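Integral membrane indolylacetylinositol arabinosyltransferase EmbC (Mycolicibacterium smegmatis, PDB 7BVE) probably transfers arabinose units at the cell membrane, polymerising them into the arabinan of the mycobacterial cell wall, and binds the drug ethambutol. Local coordinates at residues 384-398 against 417-431. Numbering follows the deposited sequence.
Sequences PEPIIALGILLTWCS and IGALTLFSGPTGIAA
T421 meets the other helix at G391, where no side chain intervenes: its methyl CG2 lies 3.7 Å from G391 CA. A chi1 of 67° turns OG1 back toward its own helix and CG2 outward, where it also lies near I387 O. One turn earlier, the side chains of I417 and T395 lie alongside one another, pointing opposite ways, and I417 CG2 stands 3.8 Å from T395 OG1. That hydroxyl is fixed by donating to G391 O (2.6 Å), 31° out of the carbonyl plane, while T395 N reaches the same oxygen from the opposite face, so one buried carbonyl takes two bonds. The segments of helices 385-405 and 409-422 run antiparallel at 164°, their axes 9.2 Å apart: a hairpin of consecutive helices in the membrane domain of this GT-C-type transferase. Further along the second segment, contact passes to the loop and short 3-10 segment of 424-431. The I388 side chain runs roughly perpendicular to that of T427; it is extended at chi2, which brings CD1 to 3.4 Å from T427 OG1. The same OG1 gives a weak hydrogen bond to E385 OE2 (3.4 Å), the glutamate chain being bent at chi2 and also forming a long, weak ion pair with R383, a residue of the ethambutol pocket. At the start of the first segment, P384 CB rests 4.0 Å from S424 CB.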
ATOM      1  N   PRO A 384       7.127  23.232 -10.775  1.00 15.07           N
ATOM      2  CA  PRO A 384       7.303  24.431  -9.950  1.00 15.07           C
ATOM      3  C   PRO A 384       8.166  24.247  -8.712  1.00 15.07           C
ATOM      4  O   PRO A 384       8.304  25.201  -7.949  1.00 15.07           O
ATOM      5  CB  PRO A 384       5.863  24.782  -9.551  1.00 15.07           C
ATOM      6  CG  PRO A 384       5.150  23.533  -9.586  1.00 15.07           C
ATOM      7  CD  PRO A 384       5.715  22.784 -10.726  1.00 15.07           C
ATOM      8  N   GLU A 385       8.763  23.082  -8.496  1.00 15.07           N
ATOM      9  CA  GLU A 385       9.527  22.749  -7.296  1.00 15.07           C
ATOM     10  C   GLU A 385      10.777  23.617  -7.060  1.00 15.07           C
ATOM     11  O   GLU A 385      10.986  24.034  -5.911  1.00 15.07           O
ATOM     12  CB  GLU A 385       9.898  21.263  -7.342  1.00 15.07           C
ATOM     13  CG  GLU A 385       8.733  20.333  -7.565  1.00 15.07           C
ATOM     14  CD  GLU A 385       7.820  20.265  -6.387  1.00 15.07           C
ATOM     15  OE1 GLU A 385       8.332  20.369  -5.262  1.00 15.07           O
ATOM     16  OE2 GLU A 385       6.599  20.108  -6.579  1.00 15.07           O
ATOM     17  N   PRO A 386      11.630  23.934  -8.064  1.00 15.07           N
ATOM     18  CA  PRO A 386      12.711  24.894  -7.777  1.00 15.07           C
ATOM     19  C   PRO A 386      12.247  26.308  -7.483  1.00 15.07           C
ATOM     20  O   PRO A 386      12.903  27.012  -6.703  1.00 15.07           O
ATOM     21  CB  PRO A 386      13.557  24.849  -9.051  1.00 15.07           C
ATOM     22  CG  PRO A 386      12.698  24.340 -10.077  1.00 15.07           C
ATOM     23  CD  PRO A 386      11.835  23.361  -9.412  1.00 15.07           C
ATOM     24  N   ILE A 387      11.136  26.737  -8.088  1.00 15.07           N
ATOM     25  CA  ILE A 387      10.577  28.059  -7.817  1.00 15.07           C
ATOM     26  C   ILE A 387      10.138  28.154  -6.365  1.00 15.07           C
ATOM     27  O   ILE A 387      10.424  29.134  -5.672  1.00 15.07           O
ATOM     28  CB  ILE A 387       9.405  28.360  -8.774  1.00 15.07           C
ATOM     29  CG1 ILE A 387       9.858  28.459 -10.227  1.00 15.07           C
ATOM     30  CG2 ILE A 387       8.711  29.642  -8.401  1.00 15.07           C
ATOM     31  CD1 ILE A 387       9.659  27.203 -11.036  1.00 15.07           C
ATOM     32  N   ILE A 388       9.490  27.102  -5.871  1.00 15.07           N
ATOM     33  CA  ILE A 388       8.995  27.090  -4.502  1.00 15.07           C
ATOM     34  C   ILE A 388      10.147  26.983  -3.508  1.00 15.07           C
ATOM     35  O   ILE A 388      10.129  27.634  -2.458  1.00 15.07           O
ATOM     36  CB  ILE A 388       7.967  25.959  -4.341  1.00 15.07           C
ATOM     37  CG1 ILE A 388       6.784  26.208  -5.265  1.00 15.07           C
ATOM     38  CG2 ILE A 388       7.441  25.896  -2.940  1.00 15.07           C
ATOM     39  CD1 ILE A 388       5.884  25.028  -5.421  1.00 15.07           C
ATOM     40  N   ALA A 389      11.188  26.211  -3.842  1.00 15.07           N
ATOM     41  CA  ALA A 389      12.354  26.101  -2.963  1.00 15.07           C
ATOM     42  C   ALA A 389      13.095  27.432  -2.828  1.00 15.07           C
ATOM     43  O   ALA A 389      13.393  27.890  -1.709  1.00 15.07           O
ATOM     44  CB  ALA A 389      13.292  25.020  -3.489  1.00 15.07           C
ATOM     45  N   LEU A 390      13.370  28.083  -3.959  1.00 15.07           N
ATOM     46  CA  LEU A 390      14.034  29.378  -3.922  1.00 15.07           C
ATOM     47  C   LEU A 390      13.149  30.451  -3.295  1.00 15.07           C
ATOM     48  O   LEU A 390      13.658  31.356  -2.628  1.00 15.07           O
ATOM     49  CB  LEU A 390      14.465  29.765  -5.335  1.00 15.07           C
ATOM     50  CG  LEU A 390      15.293  31.028  -5.527  1.00 15.07           C
ATOM     51  CD1 LEU A 390      16.578  30.935  -4.753  1.00 15.07           C
ATOM     52  CD2 LEU A 390      15.581  31.221  -6.990  1.00 15.07           C
ATOM     53  N   GLY A 391      11.828  30.333  -3.434  1.00 15.07           N
ATOM     54  CA  GLY A 391      10.941  31.297  -2.808  1.00 15.07           C
ATOM     55  C   GLY A 391      10.878  31.166  -1.300  1.00 15.07           C
ATOM     56  O   GLY A 391      10.776  32.170  -0.594  1.00 15.07           O
ATOM     57  N   ILE A 392      10.940  29.935  -0.784  1.00 15.07           N
ATOM     58  CA  ILE A 392      10.987  29.732   0.665  1.00 15.07           C
ATOM     59  C   ILE A 392      12.285  30.282   1.248  1.00 15.07           C
ATOM     60  O   ILE A 392      12.279  30.936   2.307  1.00 15.07           O
ATOM     61  CB  ILE A 392      10.789  28.244   1.004  1.00 15.07           C
ATOM     62  CG1 ILE A 392       9.366  27.814   0.696  1.00 15.07           C
ATOM     63  CG2 ILE A 392      11.053  27.961   2.453  1.00 15.07           C
ATOM     64  CD1 ILE A 392       9.161  26.337   0.786  1.00 15.07           C
ATOM     65  N   LEU A 393      13.409  30.074   0.551  1.00 15.07           N
ATOM     66  CA  LEU A 393      14.665  30.670   1.015  1.00 15.07           C
ATOM     67  C   LEU A 393      14.633  32.190   0.995  1.00 15.07           C
ATOM     68  O   LEU A 393      15.082  32.832   1.946  1.00 15.07           O
ATOM     69  CB  LEU A 393      15.848  30.189   0.194  1.00 15.07           C
ATOM     70  CG  LEU A 393      16.454  28.861   0.566  1.00 15.07           C
ATOM     71  CD1 LEU A 393      17.595  28.676  -0.352  1.00 15.07           C
ATOM     72  CD2 LEU A 393      16.934  28.938   1.987  1.00 15.07           C
ATOM     73  N   LEU A 394      14.121  32.788  -0.080  1.00 15.07           N
ATOM     74  CA  LEU A 394      14.107  34.245  -0.144  1.00 15.07           C
ATOM     75  C   LEU A 394      13.108  34.854   0.829  1.00 15.07           C
ATOM     76  O   LEU A 394      13.342  35.957   1.335  1.00 15.07           O
ATOM     77  CB  LEU A 394      13.820  34.710  -1.563  1.00 15.07           C
ATOM     78  CG  LEU A 394      14.921  34.424  -2.577  1.00 15.07           C
ATOM     79  CD1 LEU A 394      14.478  34.857  -3.951  1.00 15.07           C
ATOM     80  CD2 LEU A 394      16.192  35.122  -2.179  1.00 15.07           C
ATOM     81  N   THR A 395      12.025  34.138   1.146  1.00 15.07           N
ATOM     82  CA  THR A 395      11.096  34.601   2.172  1.00 15.07           C
ATOM     83  C   THR A 395      11.755  34.617   3.543  1.00 15.07           C
ATOM     84  O   THR A 395      11.667  35.615   4.271  1.00 15.07           O
ATOM     85  CB  THR A 395       9.854  33.716   2.190  1.00 15.07           C
ATOM     86  OG1 THR A 395       9.257  33.705   0.892  1.00 15.07           O
ATOM     87  CG2 THR A 395       8.845  34.249   3.162  1.00 15.07           C
ATOM     88  N   TRP A 396      12.450  33.528   3.902  1.00 15.07           N
ATOM     89  CA  TRP A 396      13.130  33.483   5.196  1.00 15.07           C
ATOM     90  C   TRP A 396      14.261  34.499   5.277  1.00 15.07           C
ATOM     91  O   TRP A 396      14.477  35.103   6.330  1.00 15.07           O
ATOM     92  CB  TRP A 396      13.681  32.088   5.465  1.00 15.07           C
ATOM     93  CG  TRP A 396      14.318  31.960   6.822  1.00 15.07           C
ATOM     94  CD1 TRP A 396      13.684  31.910   8.017  1.00 15.07           C
ATOM     95  CD2 TRP A 396      15.716  31.931   7.118  1.00 15.07           C
ATOM     96  NE1 TRP A 396      14.584  31.807   9.038  1.00 15.07           N
ATOM     97  CE2 TRP A 396      15.844  31.827   8.513  1.00 15.07           C
ATOM     98  CE3 TRP A 396      16.872  31.979   6.339  1.00 15.07           C
ATOM     99  CZ2 TRP A 396      17.075  31.760   9.143  1.00 15.07           C
ATOM    100  CZ3 TRP A 396      18.089  31.927   6.968  1.00 15.07           C
ATOM    101  CH2 TRP A 396      18.186  31.820   8.356  1.00 15.07           C
ATOM    102  N   CYS A 397      14.968  34.733   4.171  1.00 15.07           N
ATOM    103  CA  CYS A 397      16.073  35.687   4.195  1.00 15.07           C
ATOM    104  C   CYS A 397      15.579  37.122   4.303  1.00 15.07           C
ATOM    105  O   CYS A 397      16.182  37.931   5.017  1.00 15.07           O
ATOM    106  CB  CYS A 397      16.950  35.514   2.961  1.00 15.07           C
ATOM    107  SG  CYS A 397      17.879  33.977   2.926  1.00 15.07           S
ATOM    108  N   SER A 398      14.464  37.450   3.641  1.00 15.07           N
ATOM    109  CA  SER A 398      13.910  38.795   3.760  1.00 15.07           C
ATOM    110  C   SER A 398      13.368  39.055   5.158  1.00 15.07           C
ATOM    111  O   SER A 398      13.573  40.143   5.713  1.00 15.07           O
ATOM    112  CB  SER A 398      12.810  39.001   2.728  1.00 15.07           C
ATOM    113  OG  SER A 398      13.312  38.894   1.415  1.00 15.07           O
ATOM    114  N   ILE A 417       6.797  37.878  -2.029  1.00 15.07           N
ATOM    115  CA  ILE A 417       7.439  36.663  -2.540  1.00 15.07           C
ATOM    116  C   ILE A 417       6.698  35.411  -2.070  1.00 15.07           C
ATOM    117  O   ILE A 417       6.528  34.453  -2.835  1.00 15.07           O
ATOM    118  CB  ILE A 417       8.925  36.640  -2.132  1.00 15.07           C
ATOM    119  CG1 ILE A 417       9.676  37.778  -2.803  1.00 15.07           C
ATOM    120  CG2 ILE A 417       9.596  35.349  -2.520  1.00 15.07           C
ATOM    121  CD1 ILE A 417      11.068  37.956  -2.285  1.00 15.07           C
ATOM    122  N   GLY A 418       6.205  35.413  -0.831  1.00 15.07           N
ATOM    123  CA  GLY A 418       5.477  34.256  -0.333  1.00 15.07           C
ATOM    124  C   GLY A 418       4.130  34.072  -1.001  1.00 15.07           C
ATOM    125  O   GLY A 418       3.730  32.946  -1.310  1.00 15.07           O
ATOM    126  N   ALA A 419       3.422  35.172  -1.264  1.00 15.07           N
ATOM    127  CA  ALA A 419       2.165  35.079  -1.995  1.00 15.07           C
ATOM    128  C   ALA A 419       2.409  34.734  -3.455  1.00 15.07           C
ATOM    129  O   ALA A 419       1.547  34.154  -4.119  1.00 15.07           O
ATOM    130  CB  ALA A 419       1.392  36.388  -1.875  1.00 15.07           C
ATOM    131  N   LEU A 420       3.585  35.079  -3.972  1.00 15.07           N
ATOM    132  CA  LEU A 420       3.900  34.781  -5.361  1.00 15.07           C
ATOM    133  C   LEU A 420       4.216  33.305  -5.545  1.00 15.07           C
ATOM    134  O   LEU A 420       3.812  32.693  -6.535  1.00 15.07           O
ATOM    135  CB  LEU A 420       5.074  35.646  -5.803  1.00 15.07           C
ATOM    136  CG  LEU A 420       5.398  35.754  -7.280  1.00 15.07           C
ATOM    137  CD1 LEU A 420       4.280  36.486  -7.959  1.00 15.07           C
ATOM    138  CD2 LEU A 420       6.701  36.491  -7.455  1.00 15.07           C
ATOM    139  N   THR A 421       4.946  32.712  -4.599  1.00 15.07           N
ATOM    140  CA  THR A 421       5.241  31.286  -4.682  1.00 15.07           C
ATOM    141  C   THR A 421       4.141  30.422  -4.091  1.00 15.07           C
ATOM    142  O   THR A 421       4.226  29.196  -4.179  1.00 15.07           O
ATOM    143  CB  THR A 421       6.552  30.945  -3.979  1.00 15.07           C
ATOM    144  OG1 THR A 421       6.421  31.156  -2.573  1.00 15.07           O
ATOM    145  CG2 THR A 421       7.660  31.810  -4.508  1.00 15.07           C
ATOM    146  N   LEU A 422       3.128  31.023  -3.472  1.00 15.07           N
ATOM    147  CA  LEU A 422       1.977  30.241  -3.043  1.00 15.07           C
ATOM    148  C   LEU A 422       1.142  29.782  -4.229  1.00 15.07           C
ATOM    149  O   LEU A 422       0.480  28.743  -4.154  1.00 15.07           O
ATOM    150  CB  LEU A 422       1.131  31.067  -2.078  1.00 15.07           C
ATOM    151  CG  LEU A 422      -0.066  30.435  -1.375  1.00 15.07           C
ATOM    152  CD1 LEU A 422       0.393  29.358  -0.431  1.00 15.07           C
ATOM    153  CD2 LEU A 422      -0.847  31.494  -0.637  1.00 15.07           C
ATOM    154  N   PHE A 423       1.168  30.527  -5.334  1.00 15.07           N
ATOM    155  CA  PHE A 423       0.356  30.232  -6.505  1.00 15.07           C
ATOM    156  C   PHE A 423       1.180  29.741  -7.685  1.00 15.07           C
ATOM    157  O   PHE A 423       0.785  29.931  -8.836  1.00 15.07           O
ATOM    158  CB  PHE A 423      -0.454  31.459  -6.908  1.00 15.07           C
ATOM    159  CG  PHE A 423      -1.505  31.825  -5.921  1.00 15.07           C
ATOM    160  CD1 PHE A 423      -2.693  31.122  -5.870  1.00 15.07           C
ATOM    161  CD2 PHE A 423      -1.309  32.868  -5.038  1.00 15.07           C
ATOM    162  CE1 PHE A 423      -3.661  31.448  -4.958  1.00 15.07           C
ATOM    163  CE2 PHE A 423      -2.275  33.201  -4.121  1.00 15.07           C
ATOM    164  CZ  PHE A 423      -3.453  32.491  -4.083  1.00 15.07           C
ATOM    165  N   SER A 424       2.327  29.125  -7.427  1.00 15.07           N
ATOM    166  CA  SER A 424       3.070  28.463  -8.486  1.00 15.07           C
ATOM    167  C   SER A 424       2.461  27.114  -8.816  1.00 15.07           C
ATOM    168  O   SER A 424       2.285  26.778  -9.989  1.00 15.07           O
ATOM    169  CB  SER A 424       4.530  28.285  -8.077  1.00 15.07           C
ATOM    170  OG  SER A 424       5.163  29.533  -7.897  1.00 15.07           O
ATOM    171  N   GLY A 425       2.143  26.338  -7.792  1.00 15.07           N
ATOM    172  CA  GLY A 425       1.451  25.089  -7.943  1.00 15.07           C
ATOM    173  C   GLY A 425       0.731  24.780  -6.654  1.00 15.07           C
ATOM    174  O   GLY A 425       0.847  25.522  -5.675  1.00 15.07           O
ATOM    175  N   PRO A 426      -0.028  23.682  -6.619  1.00 17.93           N
ATOM    176  CA  PRO A 426      -0.735  23.320  -5.380  1.00 17.93           C
ATOM    177  C   PRO A 426       0.187  22.884  -4.259  1.00 17.93           C
ATOM    178  O   PRO A 426      -0.234  22.886  -3.097  1.00 17.93           O
ATOM    179  CB  PRO A 426      -1.649  22.173  -5.824  1.00 17.93           C
ATOM    180  CG  PRO A 426      -1.778  22.335  -7.286  1.00 17.93           C
ATOM    181  CD  PRO A 426      -0.461  22.856  -7.751  1.00 17.93           C
ATOM    182  N   THR A 427       1.429  22.524  -4.567  1.00 15.91           N
ATOM    183  CA  THR A 427       2.438  22.202  -3.571  1.00 15.91           C
ATOM    184  C   THR A 427       3.074  23.438  -2.960  1.00 15.91           C
ATOM    185  O   THR A 427       3.889  23.305  -2.045  1.00 15.91           O
ATOM    186  CB  THR A 427       3.524  21.331  -4.197  1.00 15.91           C
ATOM    187  OG1 THR A 427       4.212  22.076  -5.205  1.00 15.91           O
ATOM    188  CG2 THR A 427       2.897  20.136  -4.851  1.00 15.91           C
ATOM    189  N   GLY A 428       2.711  24.631  -3.423  1.00 15.07           N
ATOM    190  CA  GLY A 428       3.225  25.869  -2.882  1.00 15.07           C
ATOM    191  C   GLY A 428       2.692  26.245  -1.524  1.00 15.07           C
ATOM    192  O   GLY A 428       3.083  27.284  -0.990  1.00 15.07           O
ATOM    193  N   ILE A 429       1.825  25.417  -0.936  1.00 17.35           N
ATOM    194  CA  ILE A 429       1.283  25.658   0.395  1.00 17.35           C
ATOM    195  C   ILE A 429       2.327  25.460   1.487  1.00 17.35           C
ATOM    196  O   ILE A 429       2.088  25.823   2.638  1.00 17.35           O
ATOM    197  CB  ILE A 429       0.053  24.739   0.585  1.00 17.35           C
ATOM    198  CG1 ILE A 429      -0.882  25.245   1.684  1.00 17.35           C
ATOM    199  CG2 ILE A 429       0.478  23.314   0.874  1.00 17.35           C
ATOM    200  CD1 ILE A 429      -2.196  24.541   1.721  1.00 17.35           C
ATOM    201  N   ALA A 430       3.504  24.927   1.152  1.00 18.82           N
ATOM    202  CA  ALA A 430       4.590  24.820   2.116  1.00 18.82           C
ATOM    203  C   ALA A 430       5.204  26.169   2.479  1.00 18.82           C
ATOM    204  O   ALA A 430       5.958  26.243   3.451  1.00 18.82           O
ATOM    205  CB  ALA A 430       5.668  23.886   1.575  1.00 18.82           C
ATOM    206  N   ALA A 431       4.902  27.237   1.738  1.00 22.12           N
ATOM    207  CA  ALA A 431       5.400  28.563   2.091  1.00 22.12           C
ATOM    208  C   ALA A 431       4.640  29.195   3.251  1.00 22.12           C
ATOM    209  O   ALA A 431       5.058  30.252   3.749  1.00 22.12           O
ATOM    210  CB  ALA A 431       5.345  29.492   0.882  1.00 22.12           C
TER